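Local coordinates for protein tryptophanyl-tRNA synthetase (Thermus thermophilus, PDB 2EL7) that probably attaches tryptophan to its cognate tRNA at the expense of ATP, acting as a homodimeric class I aminoacyl-tRNA synthetase, at residues A[42-51]-A[122-130]; A[137-148]-A[172-180]. All blocks are in the same frame, centred on the assembly; numbering follows the deposited sequence.

Overall arrangement
Helix 124-139 serves both contacts, one near each end, and the comparison illustrates how chemistry follows place in the fold. Interaction 1 sets its first turns against the loop that follows strand 37-41. It is the smaller contact, made mainly by rings and methyl groups, and it lies beside the second subunit. Interaction 2, whose centre lies about 21 Å from that of interaction 1, begins at the helix's last turn and continues into the paired strands 144-146 and 177-179, where backbone hydrogen bonds carry the join and side chains fill in around them. Both are partly buried: each has an inner apolar portion and an outer margin with an exposed leucine.

Interaction 1: A[42-51]-A[122-130]; sequences VDYHALTNPL and VWSGLLMYP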
# COMPACT_ATOMS: atom_id res chain seq x y z
N VAL A 42 -0.52 13.37 -9.08
CA VAL A 42 -0.81 11.98 -8.70
C VAL A 42 -0.60 10.89 -9.76
O VAL A 42 -1.55 10.26 -10.21
CB VAL A 42 -2.25 11.85 -8.10
CG1 VAL A 42 -2.31 12.59 -6.78
CG2 VAL A 42 -3.28 12.41 -9.05
N ASP A 43 0.66 10.63 -10.10
CA ASP A 43 1.00 9.65 -11.11
C ASP A 43 0.51 8.24 -10.76
O ASP A 43 0.14 7.47 -11.65
CB ASP A 43 2.52 9.67 -11.40
CG ASP A 43 3.38 9.43 -10.15
OD1 ASP A 43 4.58 9.19 -10.32
OD2 ASP A 43 2.87 9.48 -9.02
N TYR A 44 0.47 7.90 -9.48
CA TYR A 44 -0.02 6.60 -9.05
C TYR A 44 -1.48 6.36 -9.42
O TYR A 44 -1.92 5.22 -9.47
CB TYR A 44 0.15 6.41 -7.53
CG TYR A 44 1.50 5.84 -7.15
CD1 TYR A 44 2.08 6.11 -5.91
CD2 TYR A 44 2.21 5.04 -8.05
CE1 TYR A 44 3.33 5.60 -5.57
CE2 TYR A 44 3.46 4.52 -7.72
CZ TYR A 44 4.02 4.81 -6.48
OH TYR A 44 5.27 4.30 -6.17
N HIS A 45 -2.22 7.44 -9.70
CA HIS A 45 -3.64 7.33 -10.08
C HIS A 45 -3.77 6.74 -11.49
O HIS A 45 -4.79 6.12 -11.81
CB HIS A 45 -4.29 8.72 -10.00
CG HIS A 45 -5.74 8.76 -10.37
ND1 HIS A 45 -6.64 7.77 -10.01
CD2 HIS A 45 -6.47 9.70 -11.03
CE1 HIS A 45 -7.85 8.10 -10.42
NE2 HIS A 45 -7.77 9.27 -11.05
N ALA A 46 -2.73 6.91 -12.31
CA ALA A 46 -2.76 6.38 -13.66
C ALA A 46 -2.77 4.85 -13.65
O ALA A 46 -3.38 4.24 -14.51
CB ALA A 46 -1.56 6.89 -14.47
N LEU A 47 -2.09 4.23 -12.68
CA LEU A 47 -2.04 2.76 -12.61
C LEU A 47 -3.38 2.05 -12.31
O LEU A 47 -3.46 0.83 -12.47
CB LEU A 47 -1.03 2.28 -11.57
CG LEU A 47 0.42 2.79 -11.51
CD1 LEU A 47 1.24 1.84 -10.66
CD2 LEU A 47 1.01 2.90 -12.86
N THR A 48 -4.41 2.79 -11.89
CA THR A 48 -5.72 2.19 -11.58
C THR A 48 -6.45 1.60 -12.80
O THR A 48 -7.46 0.92 -12.66
CB THR A 48 -6.64 3.19 -10.86
OG1 THR A 48 -6.41 4.50 -11.38
CG2 THR A 48 -6.36 3.20 -9.41
N ASN A 49 -5.93 1.88 -13.99
CA ASN A 49 -6.50 1.31 -15.21
C ASN A 49 -5.30 0.68 -15.94
O ASN A 49 -4.83 1.16 -16.98
CB ASN A 49 -7.20 2.40 -16.03
CG ASN A 49 -8.40 3.00 -15.28
OD1 ASN A 49 -9.41 2.31 -15.03
ND2 ASN A 49 -8.29 4.27 -14.89
N PRO A 50 -4.80 -0.45 -15.38
CA PRO A 50 -3.65 -1.21 -15.86
C PRO A 50 -3.55 -1.60 -17.32
O PRO A 50 -2.46 -1.54 -17.88
CB PRO A 50 -3.60 -2.41 -14.90
CG PRO A 50 -4.99 -2.60 -14.52
CD PRO A 50 -5.49 -1.19 -14.31
N LEU A 51 -4.64 -1.99 -17.97
CA LEU A 51 -4.55 -2.38 -19.37
C LEU A 51 -4.69 -1.23 -20.33
O LEU A 51 -4.33 -1.37 -21.51
CB LEU A 51 -5.61 -3.43 -19.73
CG LEU A 51 -5.76 -4.68 -18.86
CD1 LEU A 51 -6.37 -5.77 -19.69
CD2 LEU A 51 -4.43 -5.12 -18.32
N VAL A 122 -13.14 -5.14 -12.29
CA VAL A 122 -13.15 -4.34 -11.08
C VAL A 122 -11.86 -4.61 -10.33
O VAL A 122 -11.75 -5.55 -9.54
CB VAL A 122 -14.47 -4.59 -10.22
CG1 VAL A 122 -14.94 -6.01 -10.36
CG2 VAL A 122 -14.23 -4.25 -8.75
N TRP A 123 -10.85 -3.78 -10.61
CA TRP A 123 -9.55 -3.88 -9.98
C TRP A 123 -9.58 -3.40 -8.51
O TRP A 123 -10.33 -2.48 -8.14
CB TRP A 123 -8.51 -3.05 -10.75
CG TRP A 123 -8.34 -3.45 -12.20
CD1 TRP A 123 -8.79 -2.76 -13.30
CD2 TRP A 123 -7.69 -4.63 -12.70
NE1 TRP A 123 -8.46 -3.44 -14.45
CE2 TRP A 123 -7.79 -4.59 -14.10
CE3 TRP A 123 -7.05 -5.71 -12.09
CZ2 TRP A 123 -7.26 -5.60 -14.92
CZ3 TRP A 123 -6.52 -6.71 -12.90
CH2 TRP A 123 -6.63 -6.65 -14.30
N SER A 124 -8.77 -4.03 -7.67
CA SER A 124 -8.71 -3.65 -6.26
C SER A 124 -8.19 -2.21 -6.19
O SER A 124 -8.45 -1.49 -5.24
CB SER A 124 -7.78 -4.60 -5.48
OG SER A 124 -8.21 -5.93 -5.63
N GLY A 125 -7.47 -1.81 -7.23
CA GLY A 125 -6.97 -0.45 -7.32
C GLY A 125 -8.12 0.54 -7.30
O GLY A 125 -8.04 1.55 -6.61
N LEU A 126 -9.18 0.27 -8.05
CA LEU A 126 -10.35 1.15 -8.05
C LEU A 126 -10.93 1.21 -6.62
O LEU A 126 -11.19 2.30 -6.09
CB LEU A 126 -11.47 0.64 -8.99
CG LEU A 126 -11.40 0.66 -10.53
CD1 LEU A 126 -10.28 1.62 -11.00
CD2 LEU A 126 -11.17 -0.78 -11.07
N LEU A 127 -11.12 0.04 -6.00
CA LEU A 127 -11.68 0.01 -4.65
C LEU A 127 -10.82 0.71 -3.59
O LEU A 127 -11.33 1.51 -2.81
CB LEU A 127 -11.94 -1.44 -4.19
CG LEU A 127 -12.48 -1.56 -2.75
CD1 LEU A 127 -13.94 -1.15 -2.73
CD2 LEU A 127 -12.35 -2.99 -2.24
N MET A 128 -9.52 0.41 -3.60
CA MET A 128 -8.58 0.96 -2.62
C MET A 128 -8.02 2.38 -2.89
O MET A 128 -7.37 2.97 -2.01
CB MET A 128 -7.39 -0.01 -2.44
CG MET A 128 -7.78 -1.44 -2.11
SD MET A 128 -8.91 -1.48 -0.69
CE MET A 128 -8.01 -0.52 0.48
N TYR A 129 -8.28 2.95 -4.06
CA TYR A 129 -7.73 4.28 -4.33
C TYR A 129 -8.06 5.35 -3.30
O TYR A 129 -7.20 6.16 -2.93
CB TYR A 129 -8.15 4.78 -5.71
CG TYR A 129 -7.44 6.04 -6.14
CD1 TYR A 129 -6.05 6.07 -6.28
CD2 TYR A 129 -8.16 7.22 -6.40
CE1 TYR A 129 -5.40 7.25 -6.66
CE2 TYR A 129 -7.51 8.40 -6.78
CZ TYR A 129 -6.14 8.41 -6.91
OH TYR A 129 -5.50 9.58 -7.27
N PRO A 130 -9.31 5.40 -2.82
CA PRO A 130 -9.59 6.44 -1.82
C PRO A 130 -8.71 6.36 -0.57
O PRO A 130 -8.38 7.39 0.04
CB PRO A 130 -11.07 6.25 -1.53
CG PRO A 130 -11.60 5.75 -2.89
CD PRO A 130 -10.55 4.73 -3.27
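Tyr129 meets His45 ring against ring, an offset stack with the centroids 4.3 Å apart and the planes 20° from parallel. With CG anti to the backbone N (chi1 -171°), the tyrosine ring reaches out from the helix toward the loop, and its OH comes 3.1 Å from His45 CB. Val42 CG2 adds a methyl 4.0 Å from the same Tyr129 OH. One turn earlier in the helix, Gly125 leaves room for Thr48, whose CG2 lies 3.7 Å from Gly125 O, while Leu126 brings CD1 to 3.3 Å from Thr48 O. Trp123, at the N-cap position, offers one face to Pro50: CG of the proline stands 3.6 Å from the centroid of the five-membered ring in a CH-pi contact. Beyond this close packing the fit slackens toward solvent. Exposed Leu51 brings CG only to 4.3 Å from Trp123 CZ2, and Asn49 merely skirts Leu126. Leu51 also packs on Leu168 of the second subunit, and Trp123 on Thr99 of that chain. Gln9, a predicted ATP-binding residue, touches His45, and Asp136, predicted to bind tryptophan, lies near Val42, consistent with a wall beside the active site of a class I Rossmann-type catalytic domain.

Interaction 2: A[137-148]-A[172-180]; sequences ILIYKADTVPVG and TFPEPQALL
Leu138 lays its CB against the Phe173 ring, 3.5 Å from CD2, while its own carbonyl oxygen approaches that ring at the edge, near its plane. With CG anti to the carbonyl carbon (chi1 -54°), the leucine directs CD2 to Pro176, crossing it at about a right angle, 3.7 Å from Pro176 CD. Ile137 meets the same proline from the neighbouring helix position, CG2 against CG. A Schellman motif then ends the helix, and Lys141, its C-prime residue, turns the chain toward the strand with positive phi. The bent lysine crosses Pro174 likewise, its CG 3.7 Å from Pro174 CD, and its ammonium group forms a salt bridge with Glu320.

From here strands 144-146 and 177-179 run parallel, the two ends of a beta-alpha-beta crossover through helix 153-169, as in the Rossmann-type domain of class I synthetases. Four backbone bonds alternate between them, beginning with Gln177 N to Asp143 O at 2.9 Å and ending with Val147 N to Leu179 O. The first donor stands 43° out of the Asp143 carbonyl plane. Backbone bonds from Asp143 and Thr144 to Arg3 and Leu5 tie the start of strand 144-146 to strand 4-8 and the residue before it.

Thr144 divides its two branches: OG1 donates to Asp143 OD2 at 2.5 Å, nearly along the C-O axis, and CG2 sits 3.7 Å from Leu179 CB. Replacing the threonine by alanine removes both branches, which would probably leave Asp143 OD2 without its hydroxyl mate and open a gap beside Leu179, although backbone nitrogens of Lys2 and Arg3 would still hold OD1. On the face of Val145, Ala178 CB meets CG2 of Val147, just past the strand. At the far end Leu180 starts away but its end comes near, CD2 3.3 Å from Val147 O, next to Gly148, which is predicted to bind ATP.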
# COMPACT_ATOMS: atom_id res chain seq x y z
N ILE A 137 -3.17 12.78 1.73
CA ILE A 137 -3.65 13.96 2.42
C ILE A 137 -3.12 14.05 3.86
O ILE A 137 -2.59 15.09 4.28
CB ILE A 137 -5.21 14.01 2.46
CG1 ILE A 137 -5.78 14.19 1.05
CG2 ILE A 137 -5.68 15.15 3.37
CD1 ILE A 137 -7.29 14.24 1.00
N LEU A 138 -3.23 12.96 4.62
CA LEU A 138 -2.77 13.00 5.99
C LEU A 138 -1.26 12.88 6.25
O LEU A 138 -0.76 13.37 7.28
CB LEU A 138 -3.56 11.98 6.80
CG LEU A 138 -5.08 12.19 6.64
CD1 LEU A 138 -5.86 11.09 7.41
CD2 LEU A 138 -5.47 13.58 7.12
N ILE A 139 -0.51 12.25 5.35
CA ILE A 139 0.94 12.12 5.56
C ILE A 139 1.59 13.51 5.66
O ILE A 139 2.65 13.67 6.29
CB ILE A 139 1.62 11.37 4.42
CG1 ILE A 139 3.01 10.91 4.85
CG2 ILE A 139 1.81 12.31 3.20
CD1 ILE A 139 3.05 9.55 5.41
N TYR A 140 0.95 14.50 5.02
CA TYR A 140 1.43 15.88 4.98
C TYR A 140 0.64 16.78 5.92
O TYR A 140 0.83 18.01 5.93
CB TYR A 140 1.32 16.44 3.54
CG TYR A 140 2.08 15.65 2.49
CD1 TYR A 140 1.42 15.08 1.40
CD2 TYR A 140 3.44 15.42 2.63
CE1 TYR A 140 2.10 14.28 0.49
CE2 TYR A 140 4.13 14.64 1.73
CZ TYR A 140 3.46 14.06 0.67
OH TYR A 140 4.15 13.16 -0.13
N LYS A 141 -0.26 16.16 6.69
CA LYS A 141 -1.10 16.88 7.64
C LYS A 141 -1.81 18.05 6.98
O LYS A 141 -1.96 19.10 7.59
CB LYS A 141 -0.26 17.42 8.81
CG LYS A 141 -0.36 16.64 10.12
CD LYS A 141 0.58 15.46 10.17
CE LYS A 141 0.53 14.71 11.52
NZ LYS A 141 1.26 15.35 12.65
N ALA A 142 -2.23 17.89 5.74
CA ALA A 142 -2.95 18.96 5.05
C ALA A 142 -4.34 19.06 5.69
O ALA A 142 -4.95 18.05 5.99
CB ALA A 142 -3.10 18.67 3.52
N ASP A 143 -4.85 20.27 5.88
CA ASP A 143 -6.17 20.43 6.48
C ASP A 143 -7.20 20.91 5.47
O ASP A 143 -8.38 21.01 5.77
CB ASP A 143 -6.10 21.42 7.66
CG ASP A 143 -5.69 22.82 7.23
OD1 ASP A 143 -4.67 23.33 7.71
OD2 ASP A 143 -6.38 23.41 6.39
N THR A 144 -6.77 21.19 4.25
CA THR A 144 -7.71 21.65 3.24
C THR A 144 -7.38 20.99 1.91
O THR A 144 -6.22 20.80 1.55
CB THR A 144 -7.65 23.17 3.09
OG1 THR A 144 -7.89 23.77 4.38
CG2 THR A 144 -8.72 23.66 2.11
N VAL A 145 -8.42 20.64 1.18
CA VAL A 145 -8.22 19.99 -0.08
C VAL A 145 -9.21 20.51 -1.10
O VAL A 145 -10.40 20.32 -0.94
CB VAL A 145 -8.40 18.47 0.05
CG1 VAL A 145 -8.07 17.79 -1.29
CG2 VAL A 145 -7.50 17.92 1.15
N PRO A 146 -8.73 21.18 -2.16
CA PRO A 146 -9.65 21.68 -3.17
C PRO A 146 -10.15 20.53 -4.03
O PRO A 146 -9.35 19.73 -4.50
CB PRO A 146 -8.81 22.67 -3.96
CG PRO A 146 -7.44 22.11 -3.85
CD PRO A 146 -7.36 21.66 -2.41
N VAL A 147 -11.46 20.45 -4.22
CA VAL A 147 -12.08 19.39 -5.01
C VAL A 147 -13.39 19.85 -5.68
O VAL A 147 -14.02 20.81 -5.24
CB VAL A 147 -12.43 18.18 -4.12
CG1 VAL A 147 -11.17 17.55 -3.53
CG2 VAL A 147 -13.39 18.63 -3.02
N GLY A 148 -13.78 19.13 -6.74
CA GLY A 148 -15.02 19.43 -7.44
C GLY A 148 -16.16 18.97 -6.55
O GLY A 148 -15.94 18.19 -5.63
N THR A 172 -3.33 12.67 16.27
CA THR A 172 -2.23 12.72 15.32
C THR A 172 -2.50 13.50 14.05
O THR A 172 -1.63 14.26 13.59
CB THR A 172 -1.83 11.31 14.89
OG1 THR A 172 -1.53 10.50 16.04
CG2 THR A 172 -0.63 11.37 13.99
N PHE A 173 -3.70 13.31 13.50
CA PHE A 173 -4.06 13.93 12.24
C PHE A 173 -5.21 14.93 12.27
O PHE A 173 -6.14 14.79 13.06
CB PHE A 173 -4.45 12.84 11.23
CG PHE A 173 -3.36 11.87 10.89
CD1 PHE A 173 -3.43 10.56 11.33
CD2 PHE A 173 -2.32 12.24 10.06
CE1 PHE A 173 -2.47 9.62 10.95
CE2 PHE A 173 -1.36 11.31 9.66
CZ PHE A 173 -1.43 9.99 10.11
N PRO A 174 -5.15 15.95 11.41
CA PRO A 174 -6.21 16.96 11.36
C PRO A 174 -7.27 16.29 10.53
O PRO A 174 -6.98 15.32 9.85
CB PRO A 174 -5.56 18.11 10.59
CG PRO A 174 -4.69 17.34 9.58
CD PRO A 174 -4.04 16.32 10.51
N GLU A 175 -8.50 16.79 10.60
CA GLU A 175 -9.62 16.27 9.81
C GLU A 175 -9.72 17.24 8.64
O GLU A 175 -10.24 18.33 8.78
CB GLU A 175 -10.91 16.31 10.63
CG GLU A 175 -10.95 15.26 11.73
CD GLU A 175 -12.20 15.33 12.58
OE1 GLU A 175 -13.31 15.28 12.00
OE2 GLU A 175 -12.08 15.43 13.82
N PRO A 176 -9.22 16.86 7.48
CA PRO A 176 -9.29 17.78 6.34
C PRO A 176 -10.67 18.20 5.92
O PRO A 176 -11.63 17.43 6.04
CB PRO A 176 -8.54 17.04 5.24
CG PRO A 176 -8.75 15.62 5.61
CD PRO A 176 -8.59 15.59 7.08
N GLN A 177 -10.76 19.42 5.42
CA GLN A 177 -12.02 19.94 4.93
C GLN A 177 -11.92 20.19 3.44
O GLN A 177 -10.86 20.60 2.95
CB GLN A 177 -12.40 21.23 5.67
CG GLN A 177 -13.11 20.98 6.98
CD GLN A 177 -13.26 22.24 7.80
OE1 GLN A 177 -13.63 23.30 7.27
NE2 GLN A 177 -13.00 22.14 9.11
N ALA A 178 -13.00 19.91 2.73
CA ALA A 178 -13.07 20.13 1.29
C ALA A 178 -13.19 21.62 1.01
O ALA A 178 -13.86 22.36 1.75
CB ALA A 178 -14.26 19.41 0.72
N LEU A 179 -12.52 22.08 -0.04
CA LEU A 179 -12.60 23.47 -0.44
C LEU A 179 -13.22 23.46 -1.82
O LEU A 179 -12.58 23.02 -2.79
CB LEU A 179 -11.21 24.12 -0.52
CG LEU A 179 -11.13 25.56 -1.08
CD1 LEU A 179 -11.93 26.50 -0.18
CD2 LEU A 179 -9.66 26.01 -1.15
N LEU A 180 -14.47 23.90 -1.91
CA LEU A 180 -15.17 23.95 -3.19
C LEU A 180 -14.81 25.25 -3.89
O LEU A 180 -14.14 26.11 -3.32
CB LEU A 180 -16.67 23.85 -2.98
CG LEU A 180 -17.07 22.48 -2.44
CD1 LEU A 180 -18.54 22.44 -2.06
CD2 LEU A 180 -16.78 21.45 -3.49